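Side-chain contacts in digeranylgeranylglycerophospholipid reductase (Sulfolobus acidocaldarius, PDB 4OPC), which uses FAD to reduce the double bonds of the geranylgeranyl chains of archaeal membrane lipids, converting unsaturated into saturated archaeols: residues 78-81 against 82-86; 353-356 against 357-360; 384-387 against 388-392; 399-402 against 403-407. All coordinates share one frame; numbering follows the deposited sequence. Where two conformers were deposited one is given.

Contact 1. Residues 78-81 against 82-86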
loop_
_atom_site.group_PDB
_atom_site.type_symbol
_atom_site.label_atom_id
_atom_site.label_comp_id
_atom_site.label_asym_id
_atom_site.label_seq_id
_atom_site.Cartn_x
_atom_site.Cartn_y
_atom_site.Cartn_z
ATOM N N LYS A 78 9.598 -1.452 17.191
ATOM C CA LYS A 78 10.932 -1.010 17.579
ATOM C C LYS A 78 11.695 -0.696 16.299
ATOM O O LYS A 78 11.877 -1.569 15.450
ATOM C CB LYS A 78 11.648 -2.107 18.369
ATOM C CG LYS A 78 10.953 -2.534 19.658
ATOM C CD LYS A 78 11.266 -1.627 20.819
ATOM C CE LYS A 78 10.678 -2.185 22.107
ATOM N NZ LYS A 78 11.008 -1.325 23.277
ATOM N N LEU A 79 12.121 0.558 16.153
ATOM C CA LEU A 79 12.835 1.016 14.971
ATOM C C LEU A 79 14.318 1.170 15.297
ATOM O O LEU A 79 14.675 1.933 16.199
ATOM C CB LEU A 79 12.252 2.355 14.508
ATOM C CG LEU A 79 12.936 3.006 13.316
ATOM C CD1 LEU A 79 12.631 2.199 12.083
ATOM C CD2 LEU A 79 12.469 4.444 13.151
ATOM N N TYR A 80 15.174 0.453 14.573
ATOM C CA TYR A 80 16.602 0.395 14.866
ATOM C C TYR A 80 17.436 1.236 13.910
ATOM O O TYR A 80 17.260 1.183 12.692
ATOM C CB TYR A 80 17.101 -1.048 14.757
ATOM C CG TYR A 80 16.604 -1.999 15.815
ATOM C CD1 TYR A 80 15.280 -2.424 15.833
ATOM C CD2 TYR A 80 17.464 -2.530 16.752
ATOM C CE1 TYR A 80 14.825 -3.300 16.794
ATOM C CE2 TYR A 80 17.019 -3.415 17.718
ATOM C CZ TYR A 80 15.698 -3.802 17.731
ATOM O OH TYR A 80 15.258 -4.690 18.696
ATOM N N SER A 81 18.370 1.999 14.469
ATOM C CA SER A 81 19.347 2.718 13.659
ATOM C C SER A 81 20.275 1.721 12.946
ATOM O O SER A 81 20.405 0.570 13.371
ATOM C CB SER A 81 20.175 3.629 14.560
ATOM O OG SER A 81 20.926 2.849 15.476
ATOM N N PRO A 82 20.929 2.158 11.861
ATOM C CA PRO A 82 21.880 1.283 11.163
ATOM C C PRO A 82 22.919 0.646 12.077
ATOM O O PRO A 82 23.203 -0.537 11.911
ATOM C CB PRO A 82 22.528 2.223 10.150
ATOM C CG PRO A 82 21.406 3.172 9.799
ATOM C CD PRO A 82 20.639 3.382 11.093
ATOM N N ASP A 83 23.468 1.402 13.027
ATOM C CA ASP A 83 24.444 0.832 13.958
ATOM C C ASP A 83 23.837 0.058 15.131
ATOM O O ASP A 83 24.566 -0.479 15.973
ATOM C CB ASP A 83 25.447 1.901 14.442
ATOM C CG ASP A 83 24.803 3.034 15.249
ATOM O OD1 ASP A 83 23.666 2.910 15.746
ATOM O OD2 ASP A 83 25.484 4.075 15.427
ATOM N N MET A 84 22.509 0.007 15.156
ATOM C CA MET A 84 21.727 -0.687 16.180
ATOM C C MET A 84 21.946 -0.150 17.583
ATOM O O MET A 84 21.531 -0.761 18.569
ATOM C CB MET A 84 21.961 -2.194 16.132
ATOM C CG MET A 84 21.439 -2.826 14.863
ATOM S SD MET A 84 21.597 -4.610 14.941
ATOM C CE MET A 84 20.984 -5.065 13.332
ATOM N N GLN A 85 22.574 1.021 17.674
ATOM C CA GLN A 85 22.800 1.639 18.971
ATOM C C GLN A 85 21.612 2.474 19.458
ATOM O O GLN A 85 21.517 2.797 20.640
ATOM C CB GLN A 85 24.094 2.463 18.968
ATOM C CG GLN A 85 25.344 1.617 18.702
ATOM C CD GLN A 85 26.610 2.440 18.703
ATOM O OE1 GLN A 85 26.670 3.497 19.323
ATOM N NE2 GLN A 85 27.624 1.962 17.995
ATOM N N THR A 86 20.707 2.829 18.556
ATOM C CA THR A 86 19.537 3.585 18.967
ATOM C C THR A 86 18.264 2.905 18.473
ATOM O O THR A 86 18.107 2.653 17.278
ATOM C CB THR A 86 19.572 5.036 18.441
ATOM O OG1 THR A 86 20.814 5.657 18.800
ATOM C CG2 THR A 86 18.425 5.828 19.036
#
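S81 OG is gripped from two sides: it donates to D83 OD1 at 2.8 Å and accepts from the T86 backbone N at 3.1 Å. S81 OG meets OD1 nearly end-on to the C-O bond, while Q85 N comes 2.9 Å from D83 OD1 through the opposite face of the carboxylate, closing an Asx turn. Lying between its own N and carbonyl carbon (chi1 64°), the D83 carboxylate folds back toward S81. Two backbone bonds frame this cluster: M84 N to S81 O (2.8 Å) closes the type I turn S81-M84, and S81 N to T86 O (2.9 Å, 163°) joins the two ends of the loop. The result is a beta hairpin linking the antiparallel neighbours 70-80 and 87-97, with P82 packed on helix 360-368. Beside it, M84 CG approaches the Y80 ring obliquely at CD2, 4.4 Å away. Shortening D83 to an alanine would probably leave the S81 hydroxyl without this acceptor and Q85 N without its Asx-turn partner, though T86 N would still hold the serine oxygen. With donor and acceptor roles both engaged, the serine hydroxyl has its rotation fixed, and one D83 oxygen links the S81 side chain to the Q85 backbone.

Contact 2. Residues 353-356 against 357-360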
loop_
_atom_site.group_PDB
_atom_site.type_symbol
_atom_site.label_atom_id
_atom_site.label_comp_id
_atom_site.label_asym_id
_atom_site.label_seq_id
_atom_site.Cartn_x
_atom_site.Cartn_y
_atom_site.Cartn_z
ATOM N N ARG A 353 11.406 10.406 -0.171
ATOM C CA ARG A 353 12.495 10.744 -1.082
ATOM C C ARG A 353 13.684 11.276 -0.303
ATOM O O ARG A 353 14.837 10.947 -0.582
ATOM C CB ARG A 353 12.015 11.772 -2.102
ATOM C CG ARG A 353 11.020 11.204 -3.093
ATOM C CD ARG A 353 10.230 12.304 -3.781
ATOM N NE ARG A 353 9.063 11.717 -4.426
ATOM C CZ ARG A 353 8.846 11.695 -5.736
ATOM N NH1 ARG A 353 9.691 12.283 -6.574
ATOM N NH2 ARG A 353 7.763 11.103 -6.208
ATOM N N PHE A 354 13.400 12.103 0.695
ATOM C CA PHE A 354 14.417 12.580 1.601
ATOM C C PHE A 354 15.080 11.428 2.372
ATOM O O PHE A 354 16.308 11.309 2.383
ATOM C CB PHE A 354 13.774 13.600 2.548
ATOM C CG PHE A 354 14.652 14.045 3.685
ATOM C CD1 PHE A 354 15.750 14.873 3.468
ATOM C CD2 PHE A 354 14.356 13.655 4.981
ATOM C CE1 PHE A 354 16.532 15.299 4.540
ATOM C CE2 PHE A 354 15.134 14.074 6.048
ATOM C CZ PHE A 354 16.218 14.897 5.827
ATOM N N LEU A 355 14.272 10.589 3.013
ATOM C CA LEU A 355 14.811 9.505 3.826
ATOM C C LEU A 355 15.683 8.570 2.991
ATOM O O LEU A 355 16.730 8.124 3.449
ATOM C CB LEU A 355 13.674 8.719 4.498
ATOM C CG LEU A 355 12.835 9.522 5.495
ATOM C CD1 LEU A 355 11.679 8.664 5.990
ATOM C CD2 LEU A 355 13.674 10.028 6.672
ATOM N N GLN A 356 15.247 8.277 1.765
ATOM C CA GLN A 356 16.012 7.372 0.900
ATOM C C GLN A 356 17.377 7.926 0.494
ATOM O O GLN A 356 18.244 7.163 0.073
ATOM C CB GLN A 356 15.199 6.995 -0.336
ATOM C CG GLN A 356 14.044 6.053 -0.029
ATOM C CD GLN A 356 13.165 5.794 -1.234
ATOM O OE1 GLN A 356 12.827 6.710 -1.985
ATOM N NE2 GLN A 356 12.780 4.539 -1.427
ATOM N N LYS A 357 17.589 9.235 0.626
ATOM C CA LYS A 357 18.867 9.840 0.261
ATOM C C LYS A 357 19.814 10.005 1.449
ATOM O O LYS A 357 20.973 10.399 1.266
ATOM C CB LYS A 357 18.673 11.202 -0.421
ATOM C CG LYS A 357 18.036 11.150 -1.803
ATOM C CD LYS A 357 19.038 10.822 -2.888
ATOM C CE LYS A 357 18.395 10.945 -4.262
ATOM N NZ LYS A 357 19.326 10.556 -5.356
ATOM N N LEU A 358 19.350 9.690 2.656
ATOM C CA LEU A 358 20.192 9.858 3.846
ATOM C C LEU A 358 21.213 8.738 3.937
ATOM O O LEU A 358 20.943 7.611 3.518
ATOM C CB LEU A 358 19.344 9.885 5.118
ATOM C CG LEU A 358 18.387 11.073 5.278
ATOM C CD1 LEU A 358 17.592 10.932 6.577
ATOM C CD2 LEU A 358 19.131 12.408 5.235
ATOM N N SER A 359 22.394 9.049 4.462
ATOM C CA SER A 359 23.406 8.023 4.682
ATOM C C SER A 359 23.181 7.319 6.010
ATOM O O SER A 359 22.458 7.825 6.876
ATOM C CB SER A 359 24.798 8.647 4.683
ATOM O OG SER A 359 24.978 9.462 5.833
ATOM N N ASN A 360 23.820 6.166 6.186
ATOM C CA ASN A 360 23.788 5.512 7.487
ATOM C C ASN A 360 24.293 6.448 8.581
ATOM O O ASN A 360 23.735 6.478 9.671
ATOM C CB ASN A 360 24.585 4.203 7.496
ATOM C CG ASN A 360 23.794 3.043 6.951
ATOM O OD1 ASN A 360 22.592 3.157 6.713
ATOM N ND2 ASN A 360 24.456 1.918 6.753
#
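Where helix 332-357 gives way to helix 360-368, L358 folds back over F354 and L355 of the final helical turn. The backbone tightens here into bonds spanning three residues: K357 N donates to F354 O at 3.0 Å, and L358 N to L355 O at 3.2 Å (161°). A further bond from K357 N to R353 O is weak, and K357 CG rests 3.4 Å from that same R353 O. Among the side chains, L358 CD2 sits over a face of the F354 ring in a CH-pi contact, 4.3 Å from its centroid and 28° off the ring normal. The ring is brought under the leucine because F354 CG stands anti to its backbone N (chi1 172°). The other branch, L358 CD1, touches L355 CD2 at 4.0 Å and ring atom F354 CE2 at the same distance, so CD1 touches both side chains while CD2 stays on the ring. L355 and Q356 also touch the bound lipid, and F354 packs on helix 410-425. Beyond L358, S359 is the N-cap of the next helix, its OG bonded to D362 N. Replacing L358 by alanine would probably remove the CH-pi partner from this face of F354, leave L355 CD2 without this neighbour and open a gap at the turn. Because the L358 methyls meet carbon of the F354 and L355 side chains, the turn is held by its two backbone hydrogen bonds together with apolar contact and a CH-pi interaction.

Contact 3. Residues 384-387 against 388-392; sequences GDLH and LSVAD
A391 N donates to H387 O in a straight helical bond (3.0 Å, 162°). D392 N repeats the pattern one residue on, donating to L388 O at 2.9 Å. Side chains gather round the accepting carbonyl: V390 CB lies 3.5 Å from H387 O and A391 CB 3.8 Å from it, both with their CB directed back at the preceding loop. The apolar touch across the junction is light. L386 CD1 meets V390 CG1 at 4.2 Å, methyl against methyl, the two side chains running at a slant to one another. L386 reaches forward to it because CG stands anti to the backbone N (chi1 174°), and V390 CG1 is likewise anti to its own N. H387 CB approaches V390 CG2 more loosely, at 4.4 Å. H387 occupies the N-cap position of helix 388-397, which follows the short connection from helix 374-383; G384, with positive phi, is where the chain leaves the earlier helix. From its place outside the helix the imidazole turns back toward that earlier helix, where NE2 makes a weak hydrogen bond with E379. L386 also packs on L410, A414 and M417 of helix 410-425. The same helix supplies lysine partners for acids on either side of the N-cap: D385 forms a salt bridge with K421, and D392 forms one with K411.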
loop_
_atom_site.group_PDB
_atom_site.type_symbol
_atom_site.label_atom_id
_atom_site.label_comp_id
_atom_site.label_asym_id
_atom_site.label_seq_id
_atom_site.Cartn_x
_atom_site.Cartn_y
_atom_site.Cartn_z
ATOM N N GLY A 384 0.963 12.581 8.137
ATOM C CA GLY A 384 1.745 13.155 7.055
ATOM C C GLY A 384 2.215 14.560 7.360
ATOM O O GLY A 384 2.552 15.324 6.459
ATOM N N ASP A 385 2.245 14.904 8.641
ATOM C CA ASP A 385 2.630 16.246 9.044
ATOM C C ASP A 385 3.999 16.273 9.688
ATOM O O ASP A 385 4.325 15.452 10.543
ATOM C CB ASP A 385 1.601 16.836 10.005
ATOM C CG ASP A 385 0.275 17.103 9.337
ATOM O OD1 ASP A 385 0.262 17.293 8.103
ATOM O OD2 ASP A 385 -0.753 17.126 10.045
ATOM N N LEU A 386 4.810 17.221 9.250
ATOM C CA LEU A 386 6.076 17.498 9.891
ATOM C C LEU A 386 6.047 18.986 10.166
ATOM O O LEU A 386 6.313 19.790 9.277
ATOM C CB LEU A 386 7.239 17.132 8.971
ATOM C CG LEU A 386 8.634 17.506 9.468
ATOM C CD1 LEU A 386 8.888 16.897 10.833
ATOM C CD2 LEU A 386 9.688 17.051 8.471
ATOM N N HIS A 387 5.673 19.351 11.388
ATOM C CA HIS A 387 5.395 20.745 11.695
ATOM C C HIS A 387 6.678 21.555 11.621
ATOM O O HIS A 387 7.733 21.089 12.054
ATOM C CB HIS A 387 4.706 20.879 13.056
ATOM C CG HIS A 387 3.400 20.150 13.138
ATOM N ND1 HIS A 387 2.257 20.600 12.512
ATOM C CD2 HIS A 387 3.064 18.989 13.746
ATOM C CE1 HIS A 387 1.269 19.754 12.746
ATOM N NE2 HIS A 387 1.732 18.767 13.490
ATOM N N LEU A 388 6.578 22.751 11.044
ATOM C CA LEU A 388 7.730 23.633 10.850
ATOM C C LEU A 388 8.472 23.844 12.164
ATOM O O LEU A 388 9.699 23.939 12.187
ATOM C CB LEU A 388 7.287 24.972 10.258
ATOM C CG LEU A 388 6.622 24.925 8.878
ATOM C CD1 LEU A 388 6.227 26.319 8.417
ATOM C CD2 LEU A 388 7.541 24.265 7.856
ATOM N N SER A 389 7.710 23.883 13.251
ATOM C CA SER A 389 8.247 23.969 14.607
ATOM C C SER A 389 9.190 22.818 14.969
ATOM O O SER A 389 10.311 23.047 15.415
ATOM C CB SER A 389 7.100 24.010 15.614
ATOM O OG SER A 389 7.578 23.777 16.928
ATOM N N VAL A 390 8.717 21.585 14.798
ATOM C CA VAL A 390 9.510 20.388 15.068
ATOM C C VAL A 390 10.757 20.381 14.189
ATOM O O VAL A 390 11.841 19.950 14.606
ATOM C CB VAL A 390 8.669 19.103 14.822
ATOM C CG1 VAL A 390 9.538 17.846 14.865
ATOM C CG2 VAL A 390 7.542 19.012 15.838
ATOM N N ALA A 391 10.599 20.881 12.969
ATOM C CA ALA A 391 11.723 21.030 12.058
ATOM C C ALA A 391 12.757 21.999 12.633
ATOM O O ALA A 391 13.954 21.723 12.574
ATOM C CB ALA A 391 11.245 21.498 10.688
ATOM N N ASP A 392 12.296 23.109 13.208
ATOM C CA ASP A 392 13.207 24.094 13.787
ATOM C C ASP A 392 14.013 23.500 14.936
ATOM O O ASP A 392 15.221 23.707 15.026
ATOM C CB ASP A 392 12.448 25.340 14.257
ATOM C CG ASP A 392 12.046 26.251 13.107
ATOM O OD1 ASP A 392 12.621 26.119 12.003
ATOM O OD2 ASP A 392 11.157 27.104 13.310
#

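Contact 4. Residues 399-402 against 403-407; sequences SGLG and RPSLL
Apolar contacts between L401 and the residues that follow carry this surface loop. L401 CD2 touches S405 CB at 3.7 Å and, more loosely, L407 CD1 at 4.3 Å, so a single methyl is shared between a serine and a leucine further along the turn. The L401 side chain is swung inward by CG lying anti to the backbone N (chi1 -178°), which spreads its two methyls toward different partners. The other methyl, CD1, runs beside the arginine stem, 4.0 Å from R403 NE and 4.1 Å from R403 CG. Flat-group contact comes next: L401 CD2 lies over one face of the R403 guanidinium, the leucine and the arginine chains slanting past each other. R403 is extended from CG to NE, yet its first torsion places CG between the backbone N and the carbonyl carbon (chi1 62°), which carries the long chain back across L401.

The polar bonds stay within 403-407 or lead outside. R403 NH1 makes a weak bond to P404 O at 3.1 Å, but its stronger partner is D362 of helix 360-368, in a salt bridge. S405 OG also bonds to D362, so one carboxylate holds both residues. The same hydroxyl accepts from L407 N at 3.0 Å (160°). Since OG then takes the bond from the amide two residues on, S405 forms an ST turn, here at the start of the 3-10 segment that begins at L406, on the connection between helices 388-397 and 410-425.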
loop_
_atom_site.group_PDB
_atom_site.type_symbol
_atom_site.label_atom_id
_atom_site.label_comp_id
_atom_site.label_asym_id
_atom_site.label_seq_id
_atom_site.Cartn_x
_atom_site.Cartn_y
_atom_site.Cartn_z
ATOM N N SER A 399 22.876 21.240 14.929
ATOM C CA SER A 399 23.615 22.444 14.559
ATOM C C SER A 399 25.110 22.308 14.832
ATOM O O SER A 399 25.907 23.112 14.353
ATOM C CB SER A 399 23.037 23.687 15.254
ATOM O OG SER A 399 23.192 23.628 16.665
ATOM N N GLY A 400 25.479 21.286 15.598
ATOM C CA GLY A 400 26.871 21.031 15.911
ATOM C C GLY A 400 27.540 20.057 14.957
ATOM O O GLY A 400 28.739 19.814 15.063
ATOM N N LEU A 401 26.778 19.507 14.017
ATOM C CA LEU A 401 27.304 18.508 13.089
ATOM C C LEU A 401 28.348 19.134 12.166
ATOM O O LEU A 401 28.078 20.130 11.494
ATOM C CB LEU A 401 26.161 17.885 12.280
ATOM C CG LEU A 401 26.496 16.782 11.277
ATOM C CD1 LEU A 401 27.116 15.582 11.974
ATOM C CD2 LEU A 401 25.244 16.366 10.514
ATOM N N GLY A 402 29.542 18.551 12.141
ATOM C CA GLY A 402 30.664 19.156 11.448
ATOM C C GLY A 402 31.067 18.509 10.139
ATOM O O GLY A 402 32.254 18.378 9.838
ATOM N N ARG A 403 30.082 18.112 9.348
ATOM C CA ARG A 403 30.335 17.587 8.015
ATOM C C ARG A 403 29.137 17.932 7.151
ATOM O O ARG A 403 28.076 18.278 7.681
ATOM C CB ARG A 403 30.523 16.072 8.054
ATOM C CG ARG A 403 29.305 15.331 8.558
ATOM C CD ARG A 403 29.437 13.823 8.371
ATOM N NE ARG A 403 28.343 13.115 9.031
ATOM C CZ ARG A 403 27.146 12.924 8.492
ATOM N NH1 ARG A 403 26.882 13.368 7.273
ATOM N NH2 ARG A 403 26.211 12.280 9.175
ATOM N N PRO A 404 29.301 17.871 5.822
ATOM C CA PRO A 404 28.144 18.050 4.942
ATOM C C PRO A 404 27.093 16.991 5.210
ATOM O O PRO A 404 27.430 15.835 5.451
ATOM C CB PRO A 404 28.737 17.850 3.544
ATOM C CG PRO A 404 30.166 18.260 3.695
ATOM C CD PRO A 404 30.567 17.815 5.069
ATOM N N SER A 405 25.826 17.378 5.178
ATOM C CA SER A 405 24.758 16.414 5.398
ATOM C C SER A 405 23.429 16.874 4.820
ATOM O O SER A 405 23.051 18.042 4.940
ATOM C CB SER A 405 24.585 16.134 6.888
ATOM O OG SER A 405 23.472 15.279 7.097
ATOM N N LEU A 406 22.712 15.944 4.204
ATOM C CA LEU A 406 21.359 16.221 3.743
ATOM C C LEU A 406 20.401 16.499 4.903
ATOM O O LEU A 406 19.323 17.031 4.694
ATOM C CB LEU A 406 20.826 15.081 2.866
ATOM C CG LEU A 406 21.334 15.067 1.422
ATOM C CD1 LEU A 406 20.641 13.969 0.626
ATOM C CD2 LEU A 406 21.128 16.418 0.754
ATOM N N LEU A 407 20.796 16.160 6.128
ATOM C CA LEU A 407 19.922 16.419 7.271
ATOM C C LEU A 407 19.546 17.892 7.379
ATOM O O LEU A 407 18.461 18.215 7.844
ATOM C CB LEU A 407 20.588 15.982 8.571
ATOM C CG LEU A 407 20.674 14.471 8.776
ATOM C CD1 LEU A 407 21.568 14.226 9.984
ATOM C CD2 LEU A 407 19.293 13.857 8.963
#

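How the contacts relate
From the N terminus the four contacts follow in series, none nesting or crossing. Contact 1 closes the hairpin loop between strands 70-80 and 87-97. Contact 2 turns helix 332-357 into helix 360-368, contact 3 turns helix 374-383 into helix 388-397, and contact 4 shapes the loop from 388-397 to 410-425. Two pairs meet in space: P82 CG of contact 1 lies 3.3 Å from N360 OD1 of contact 2, and L406 and L407 of contact 4 pack on F354, K357 and L358. Contact 2 thus links the hairpin end of the sheet to the helical region, while contact 3 stays about 7 Å from contacts 2 and 4 at the nearest atoms.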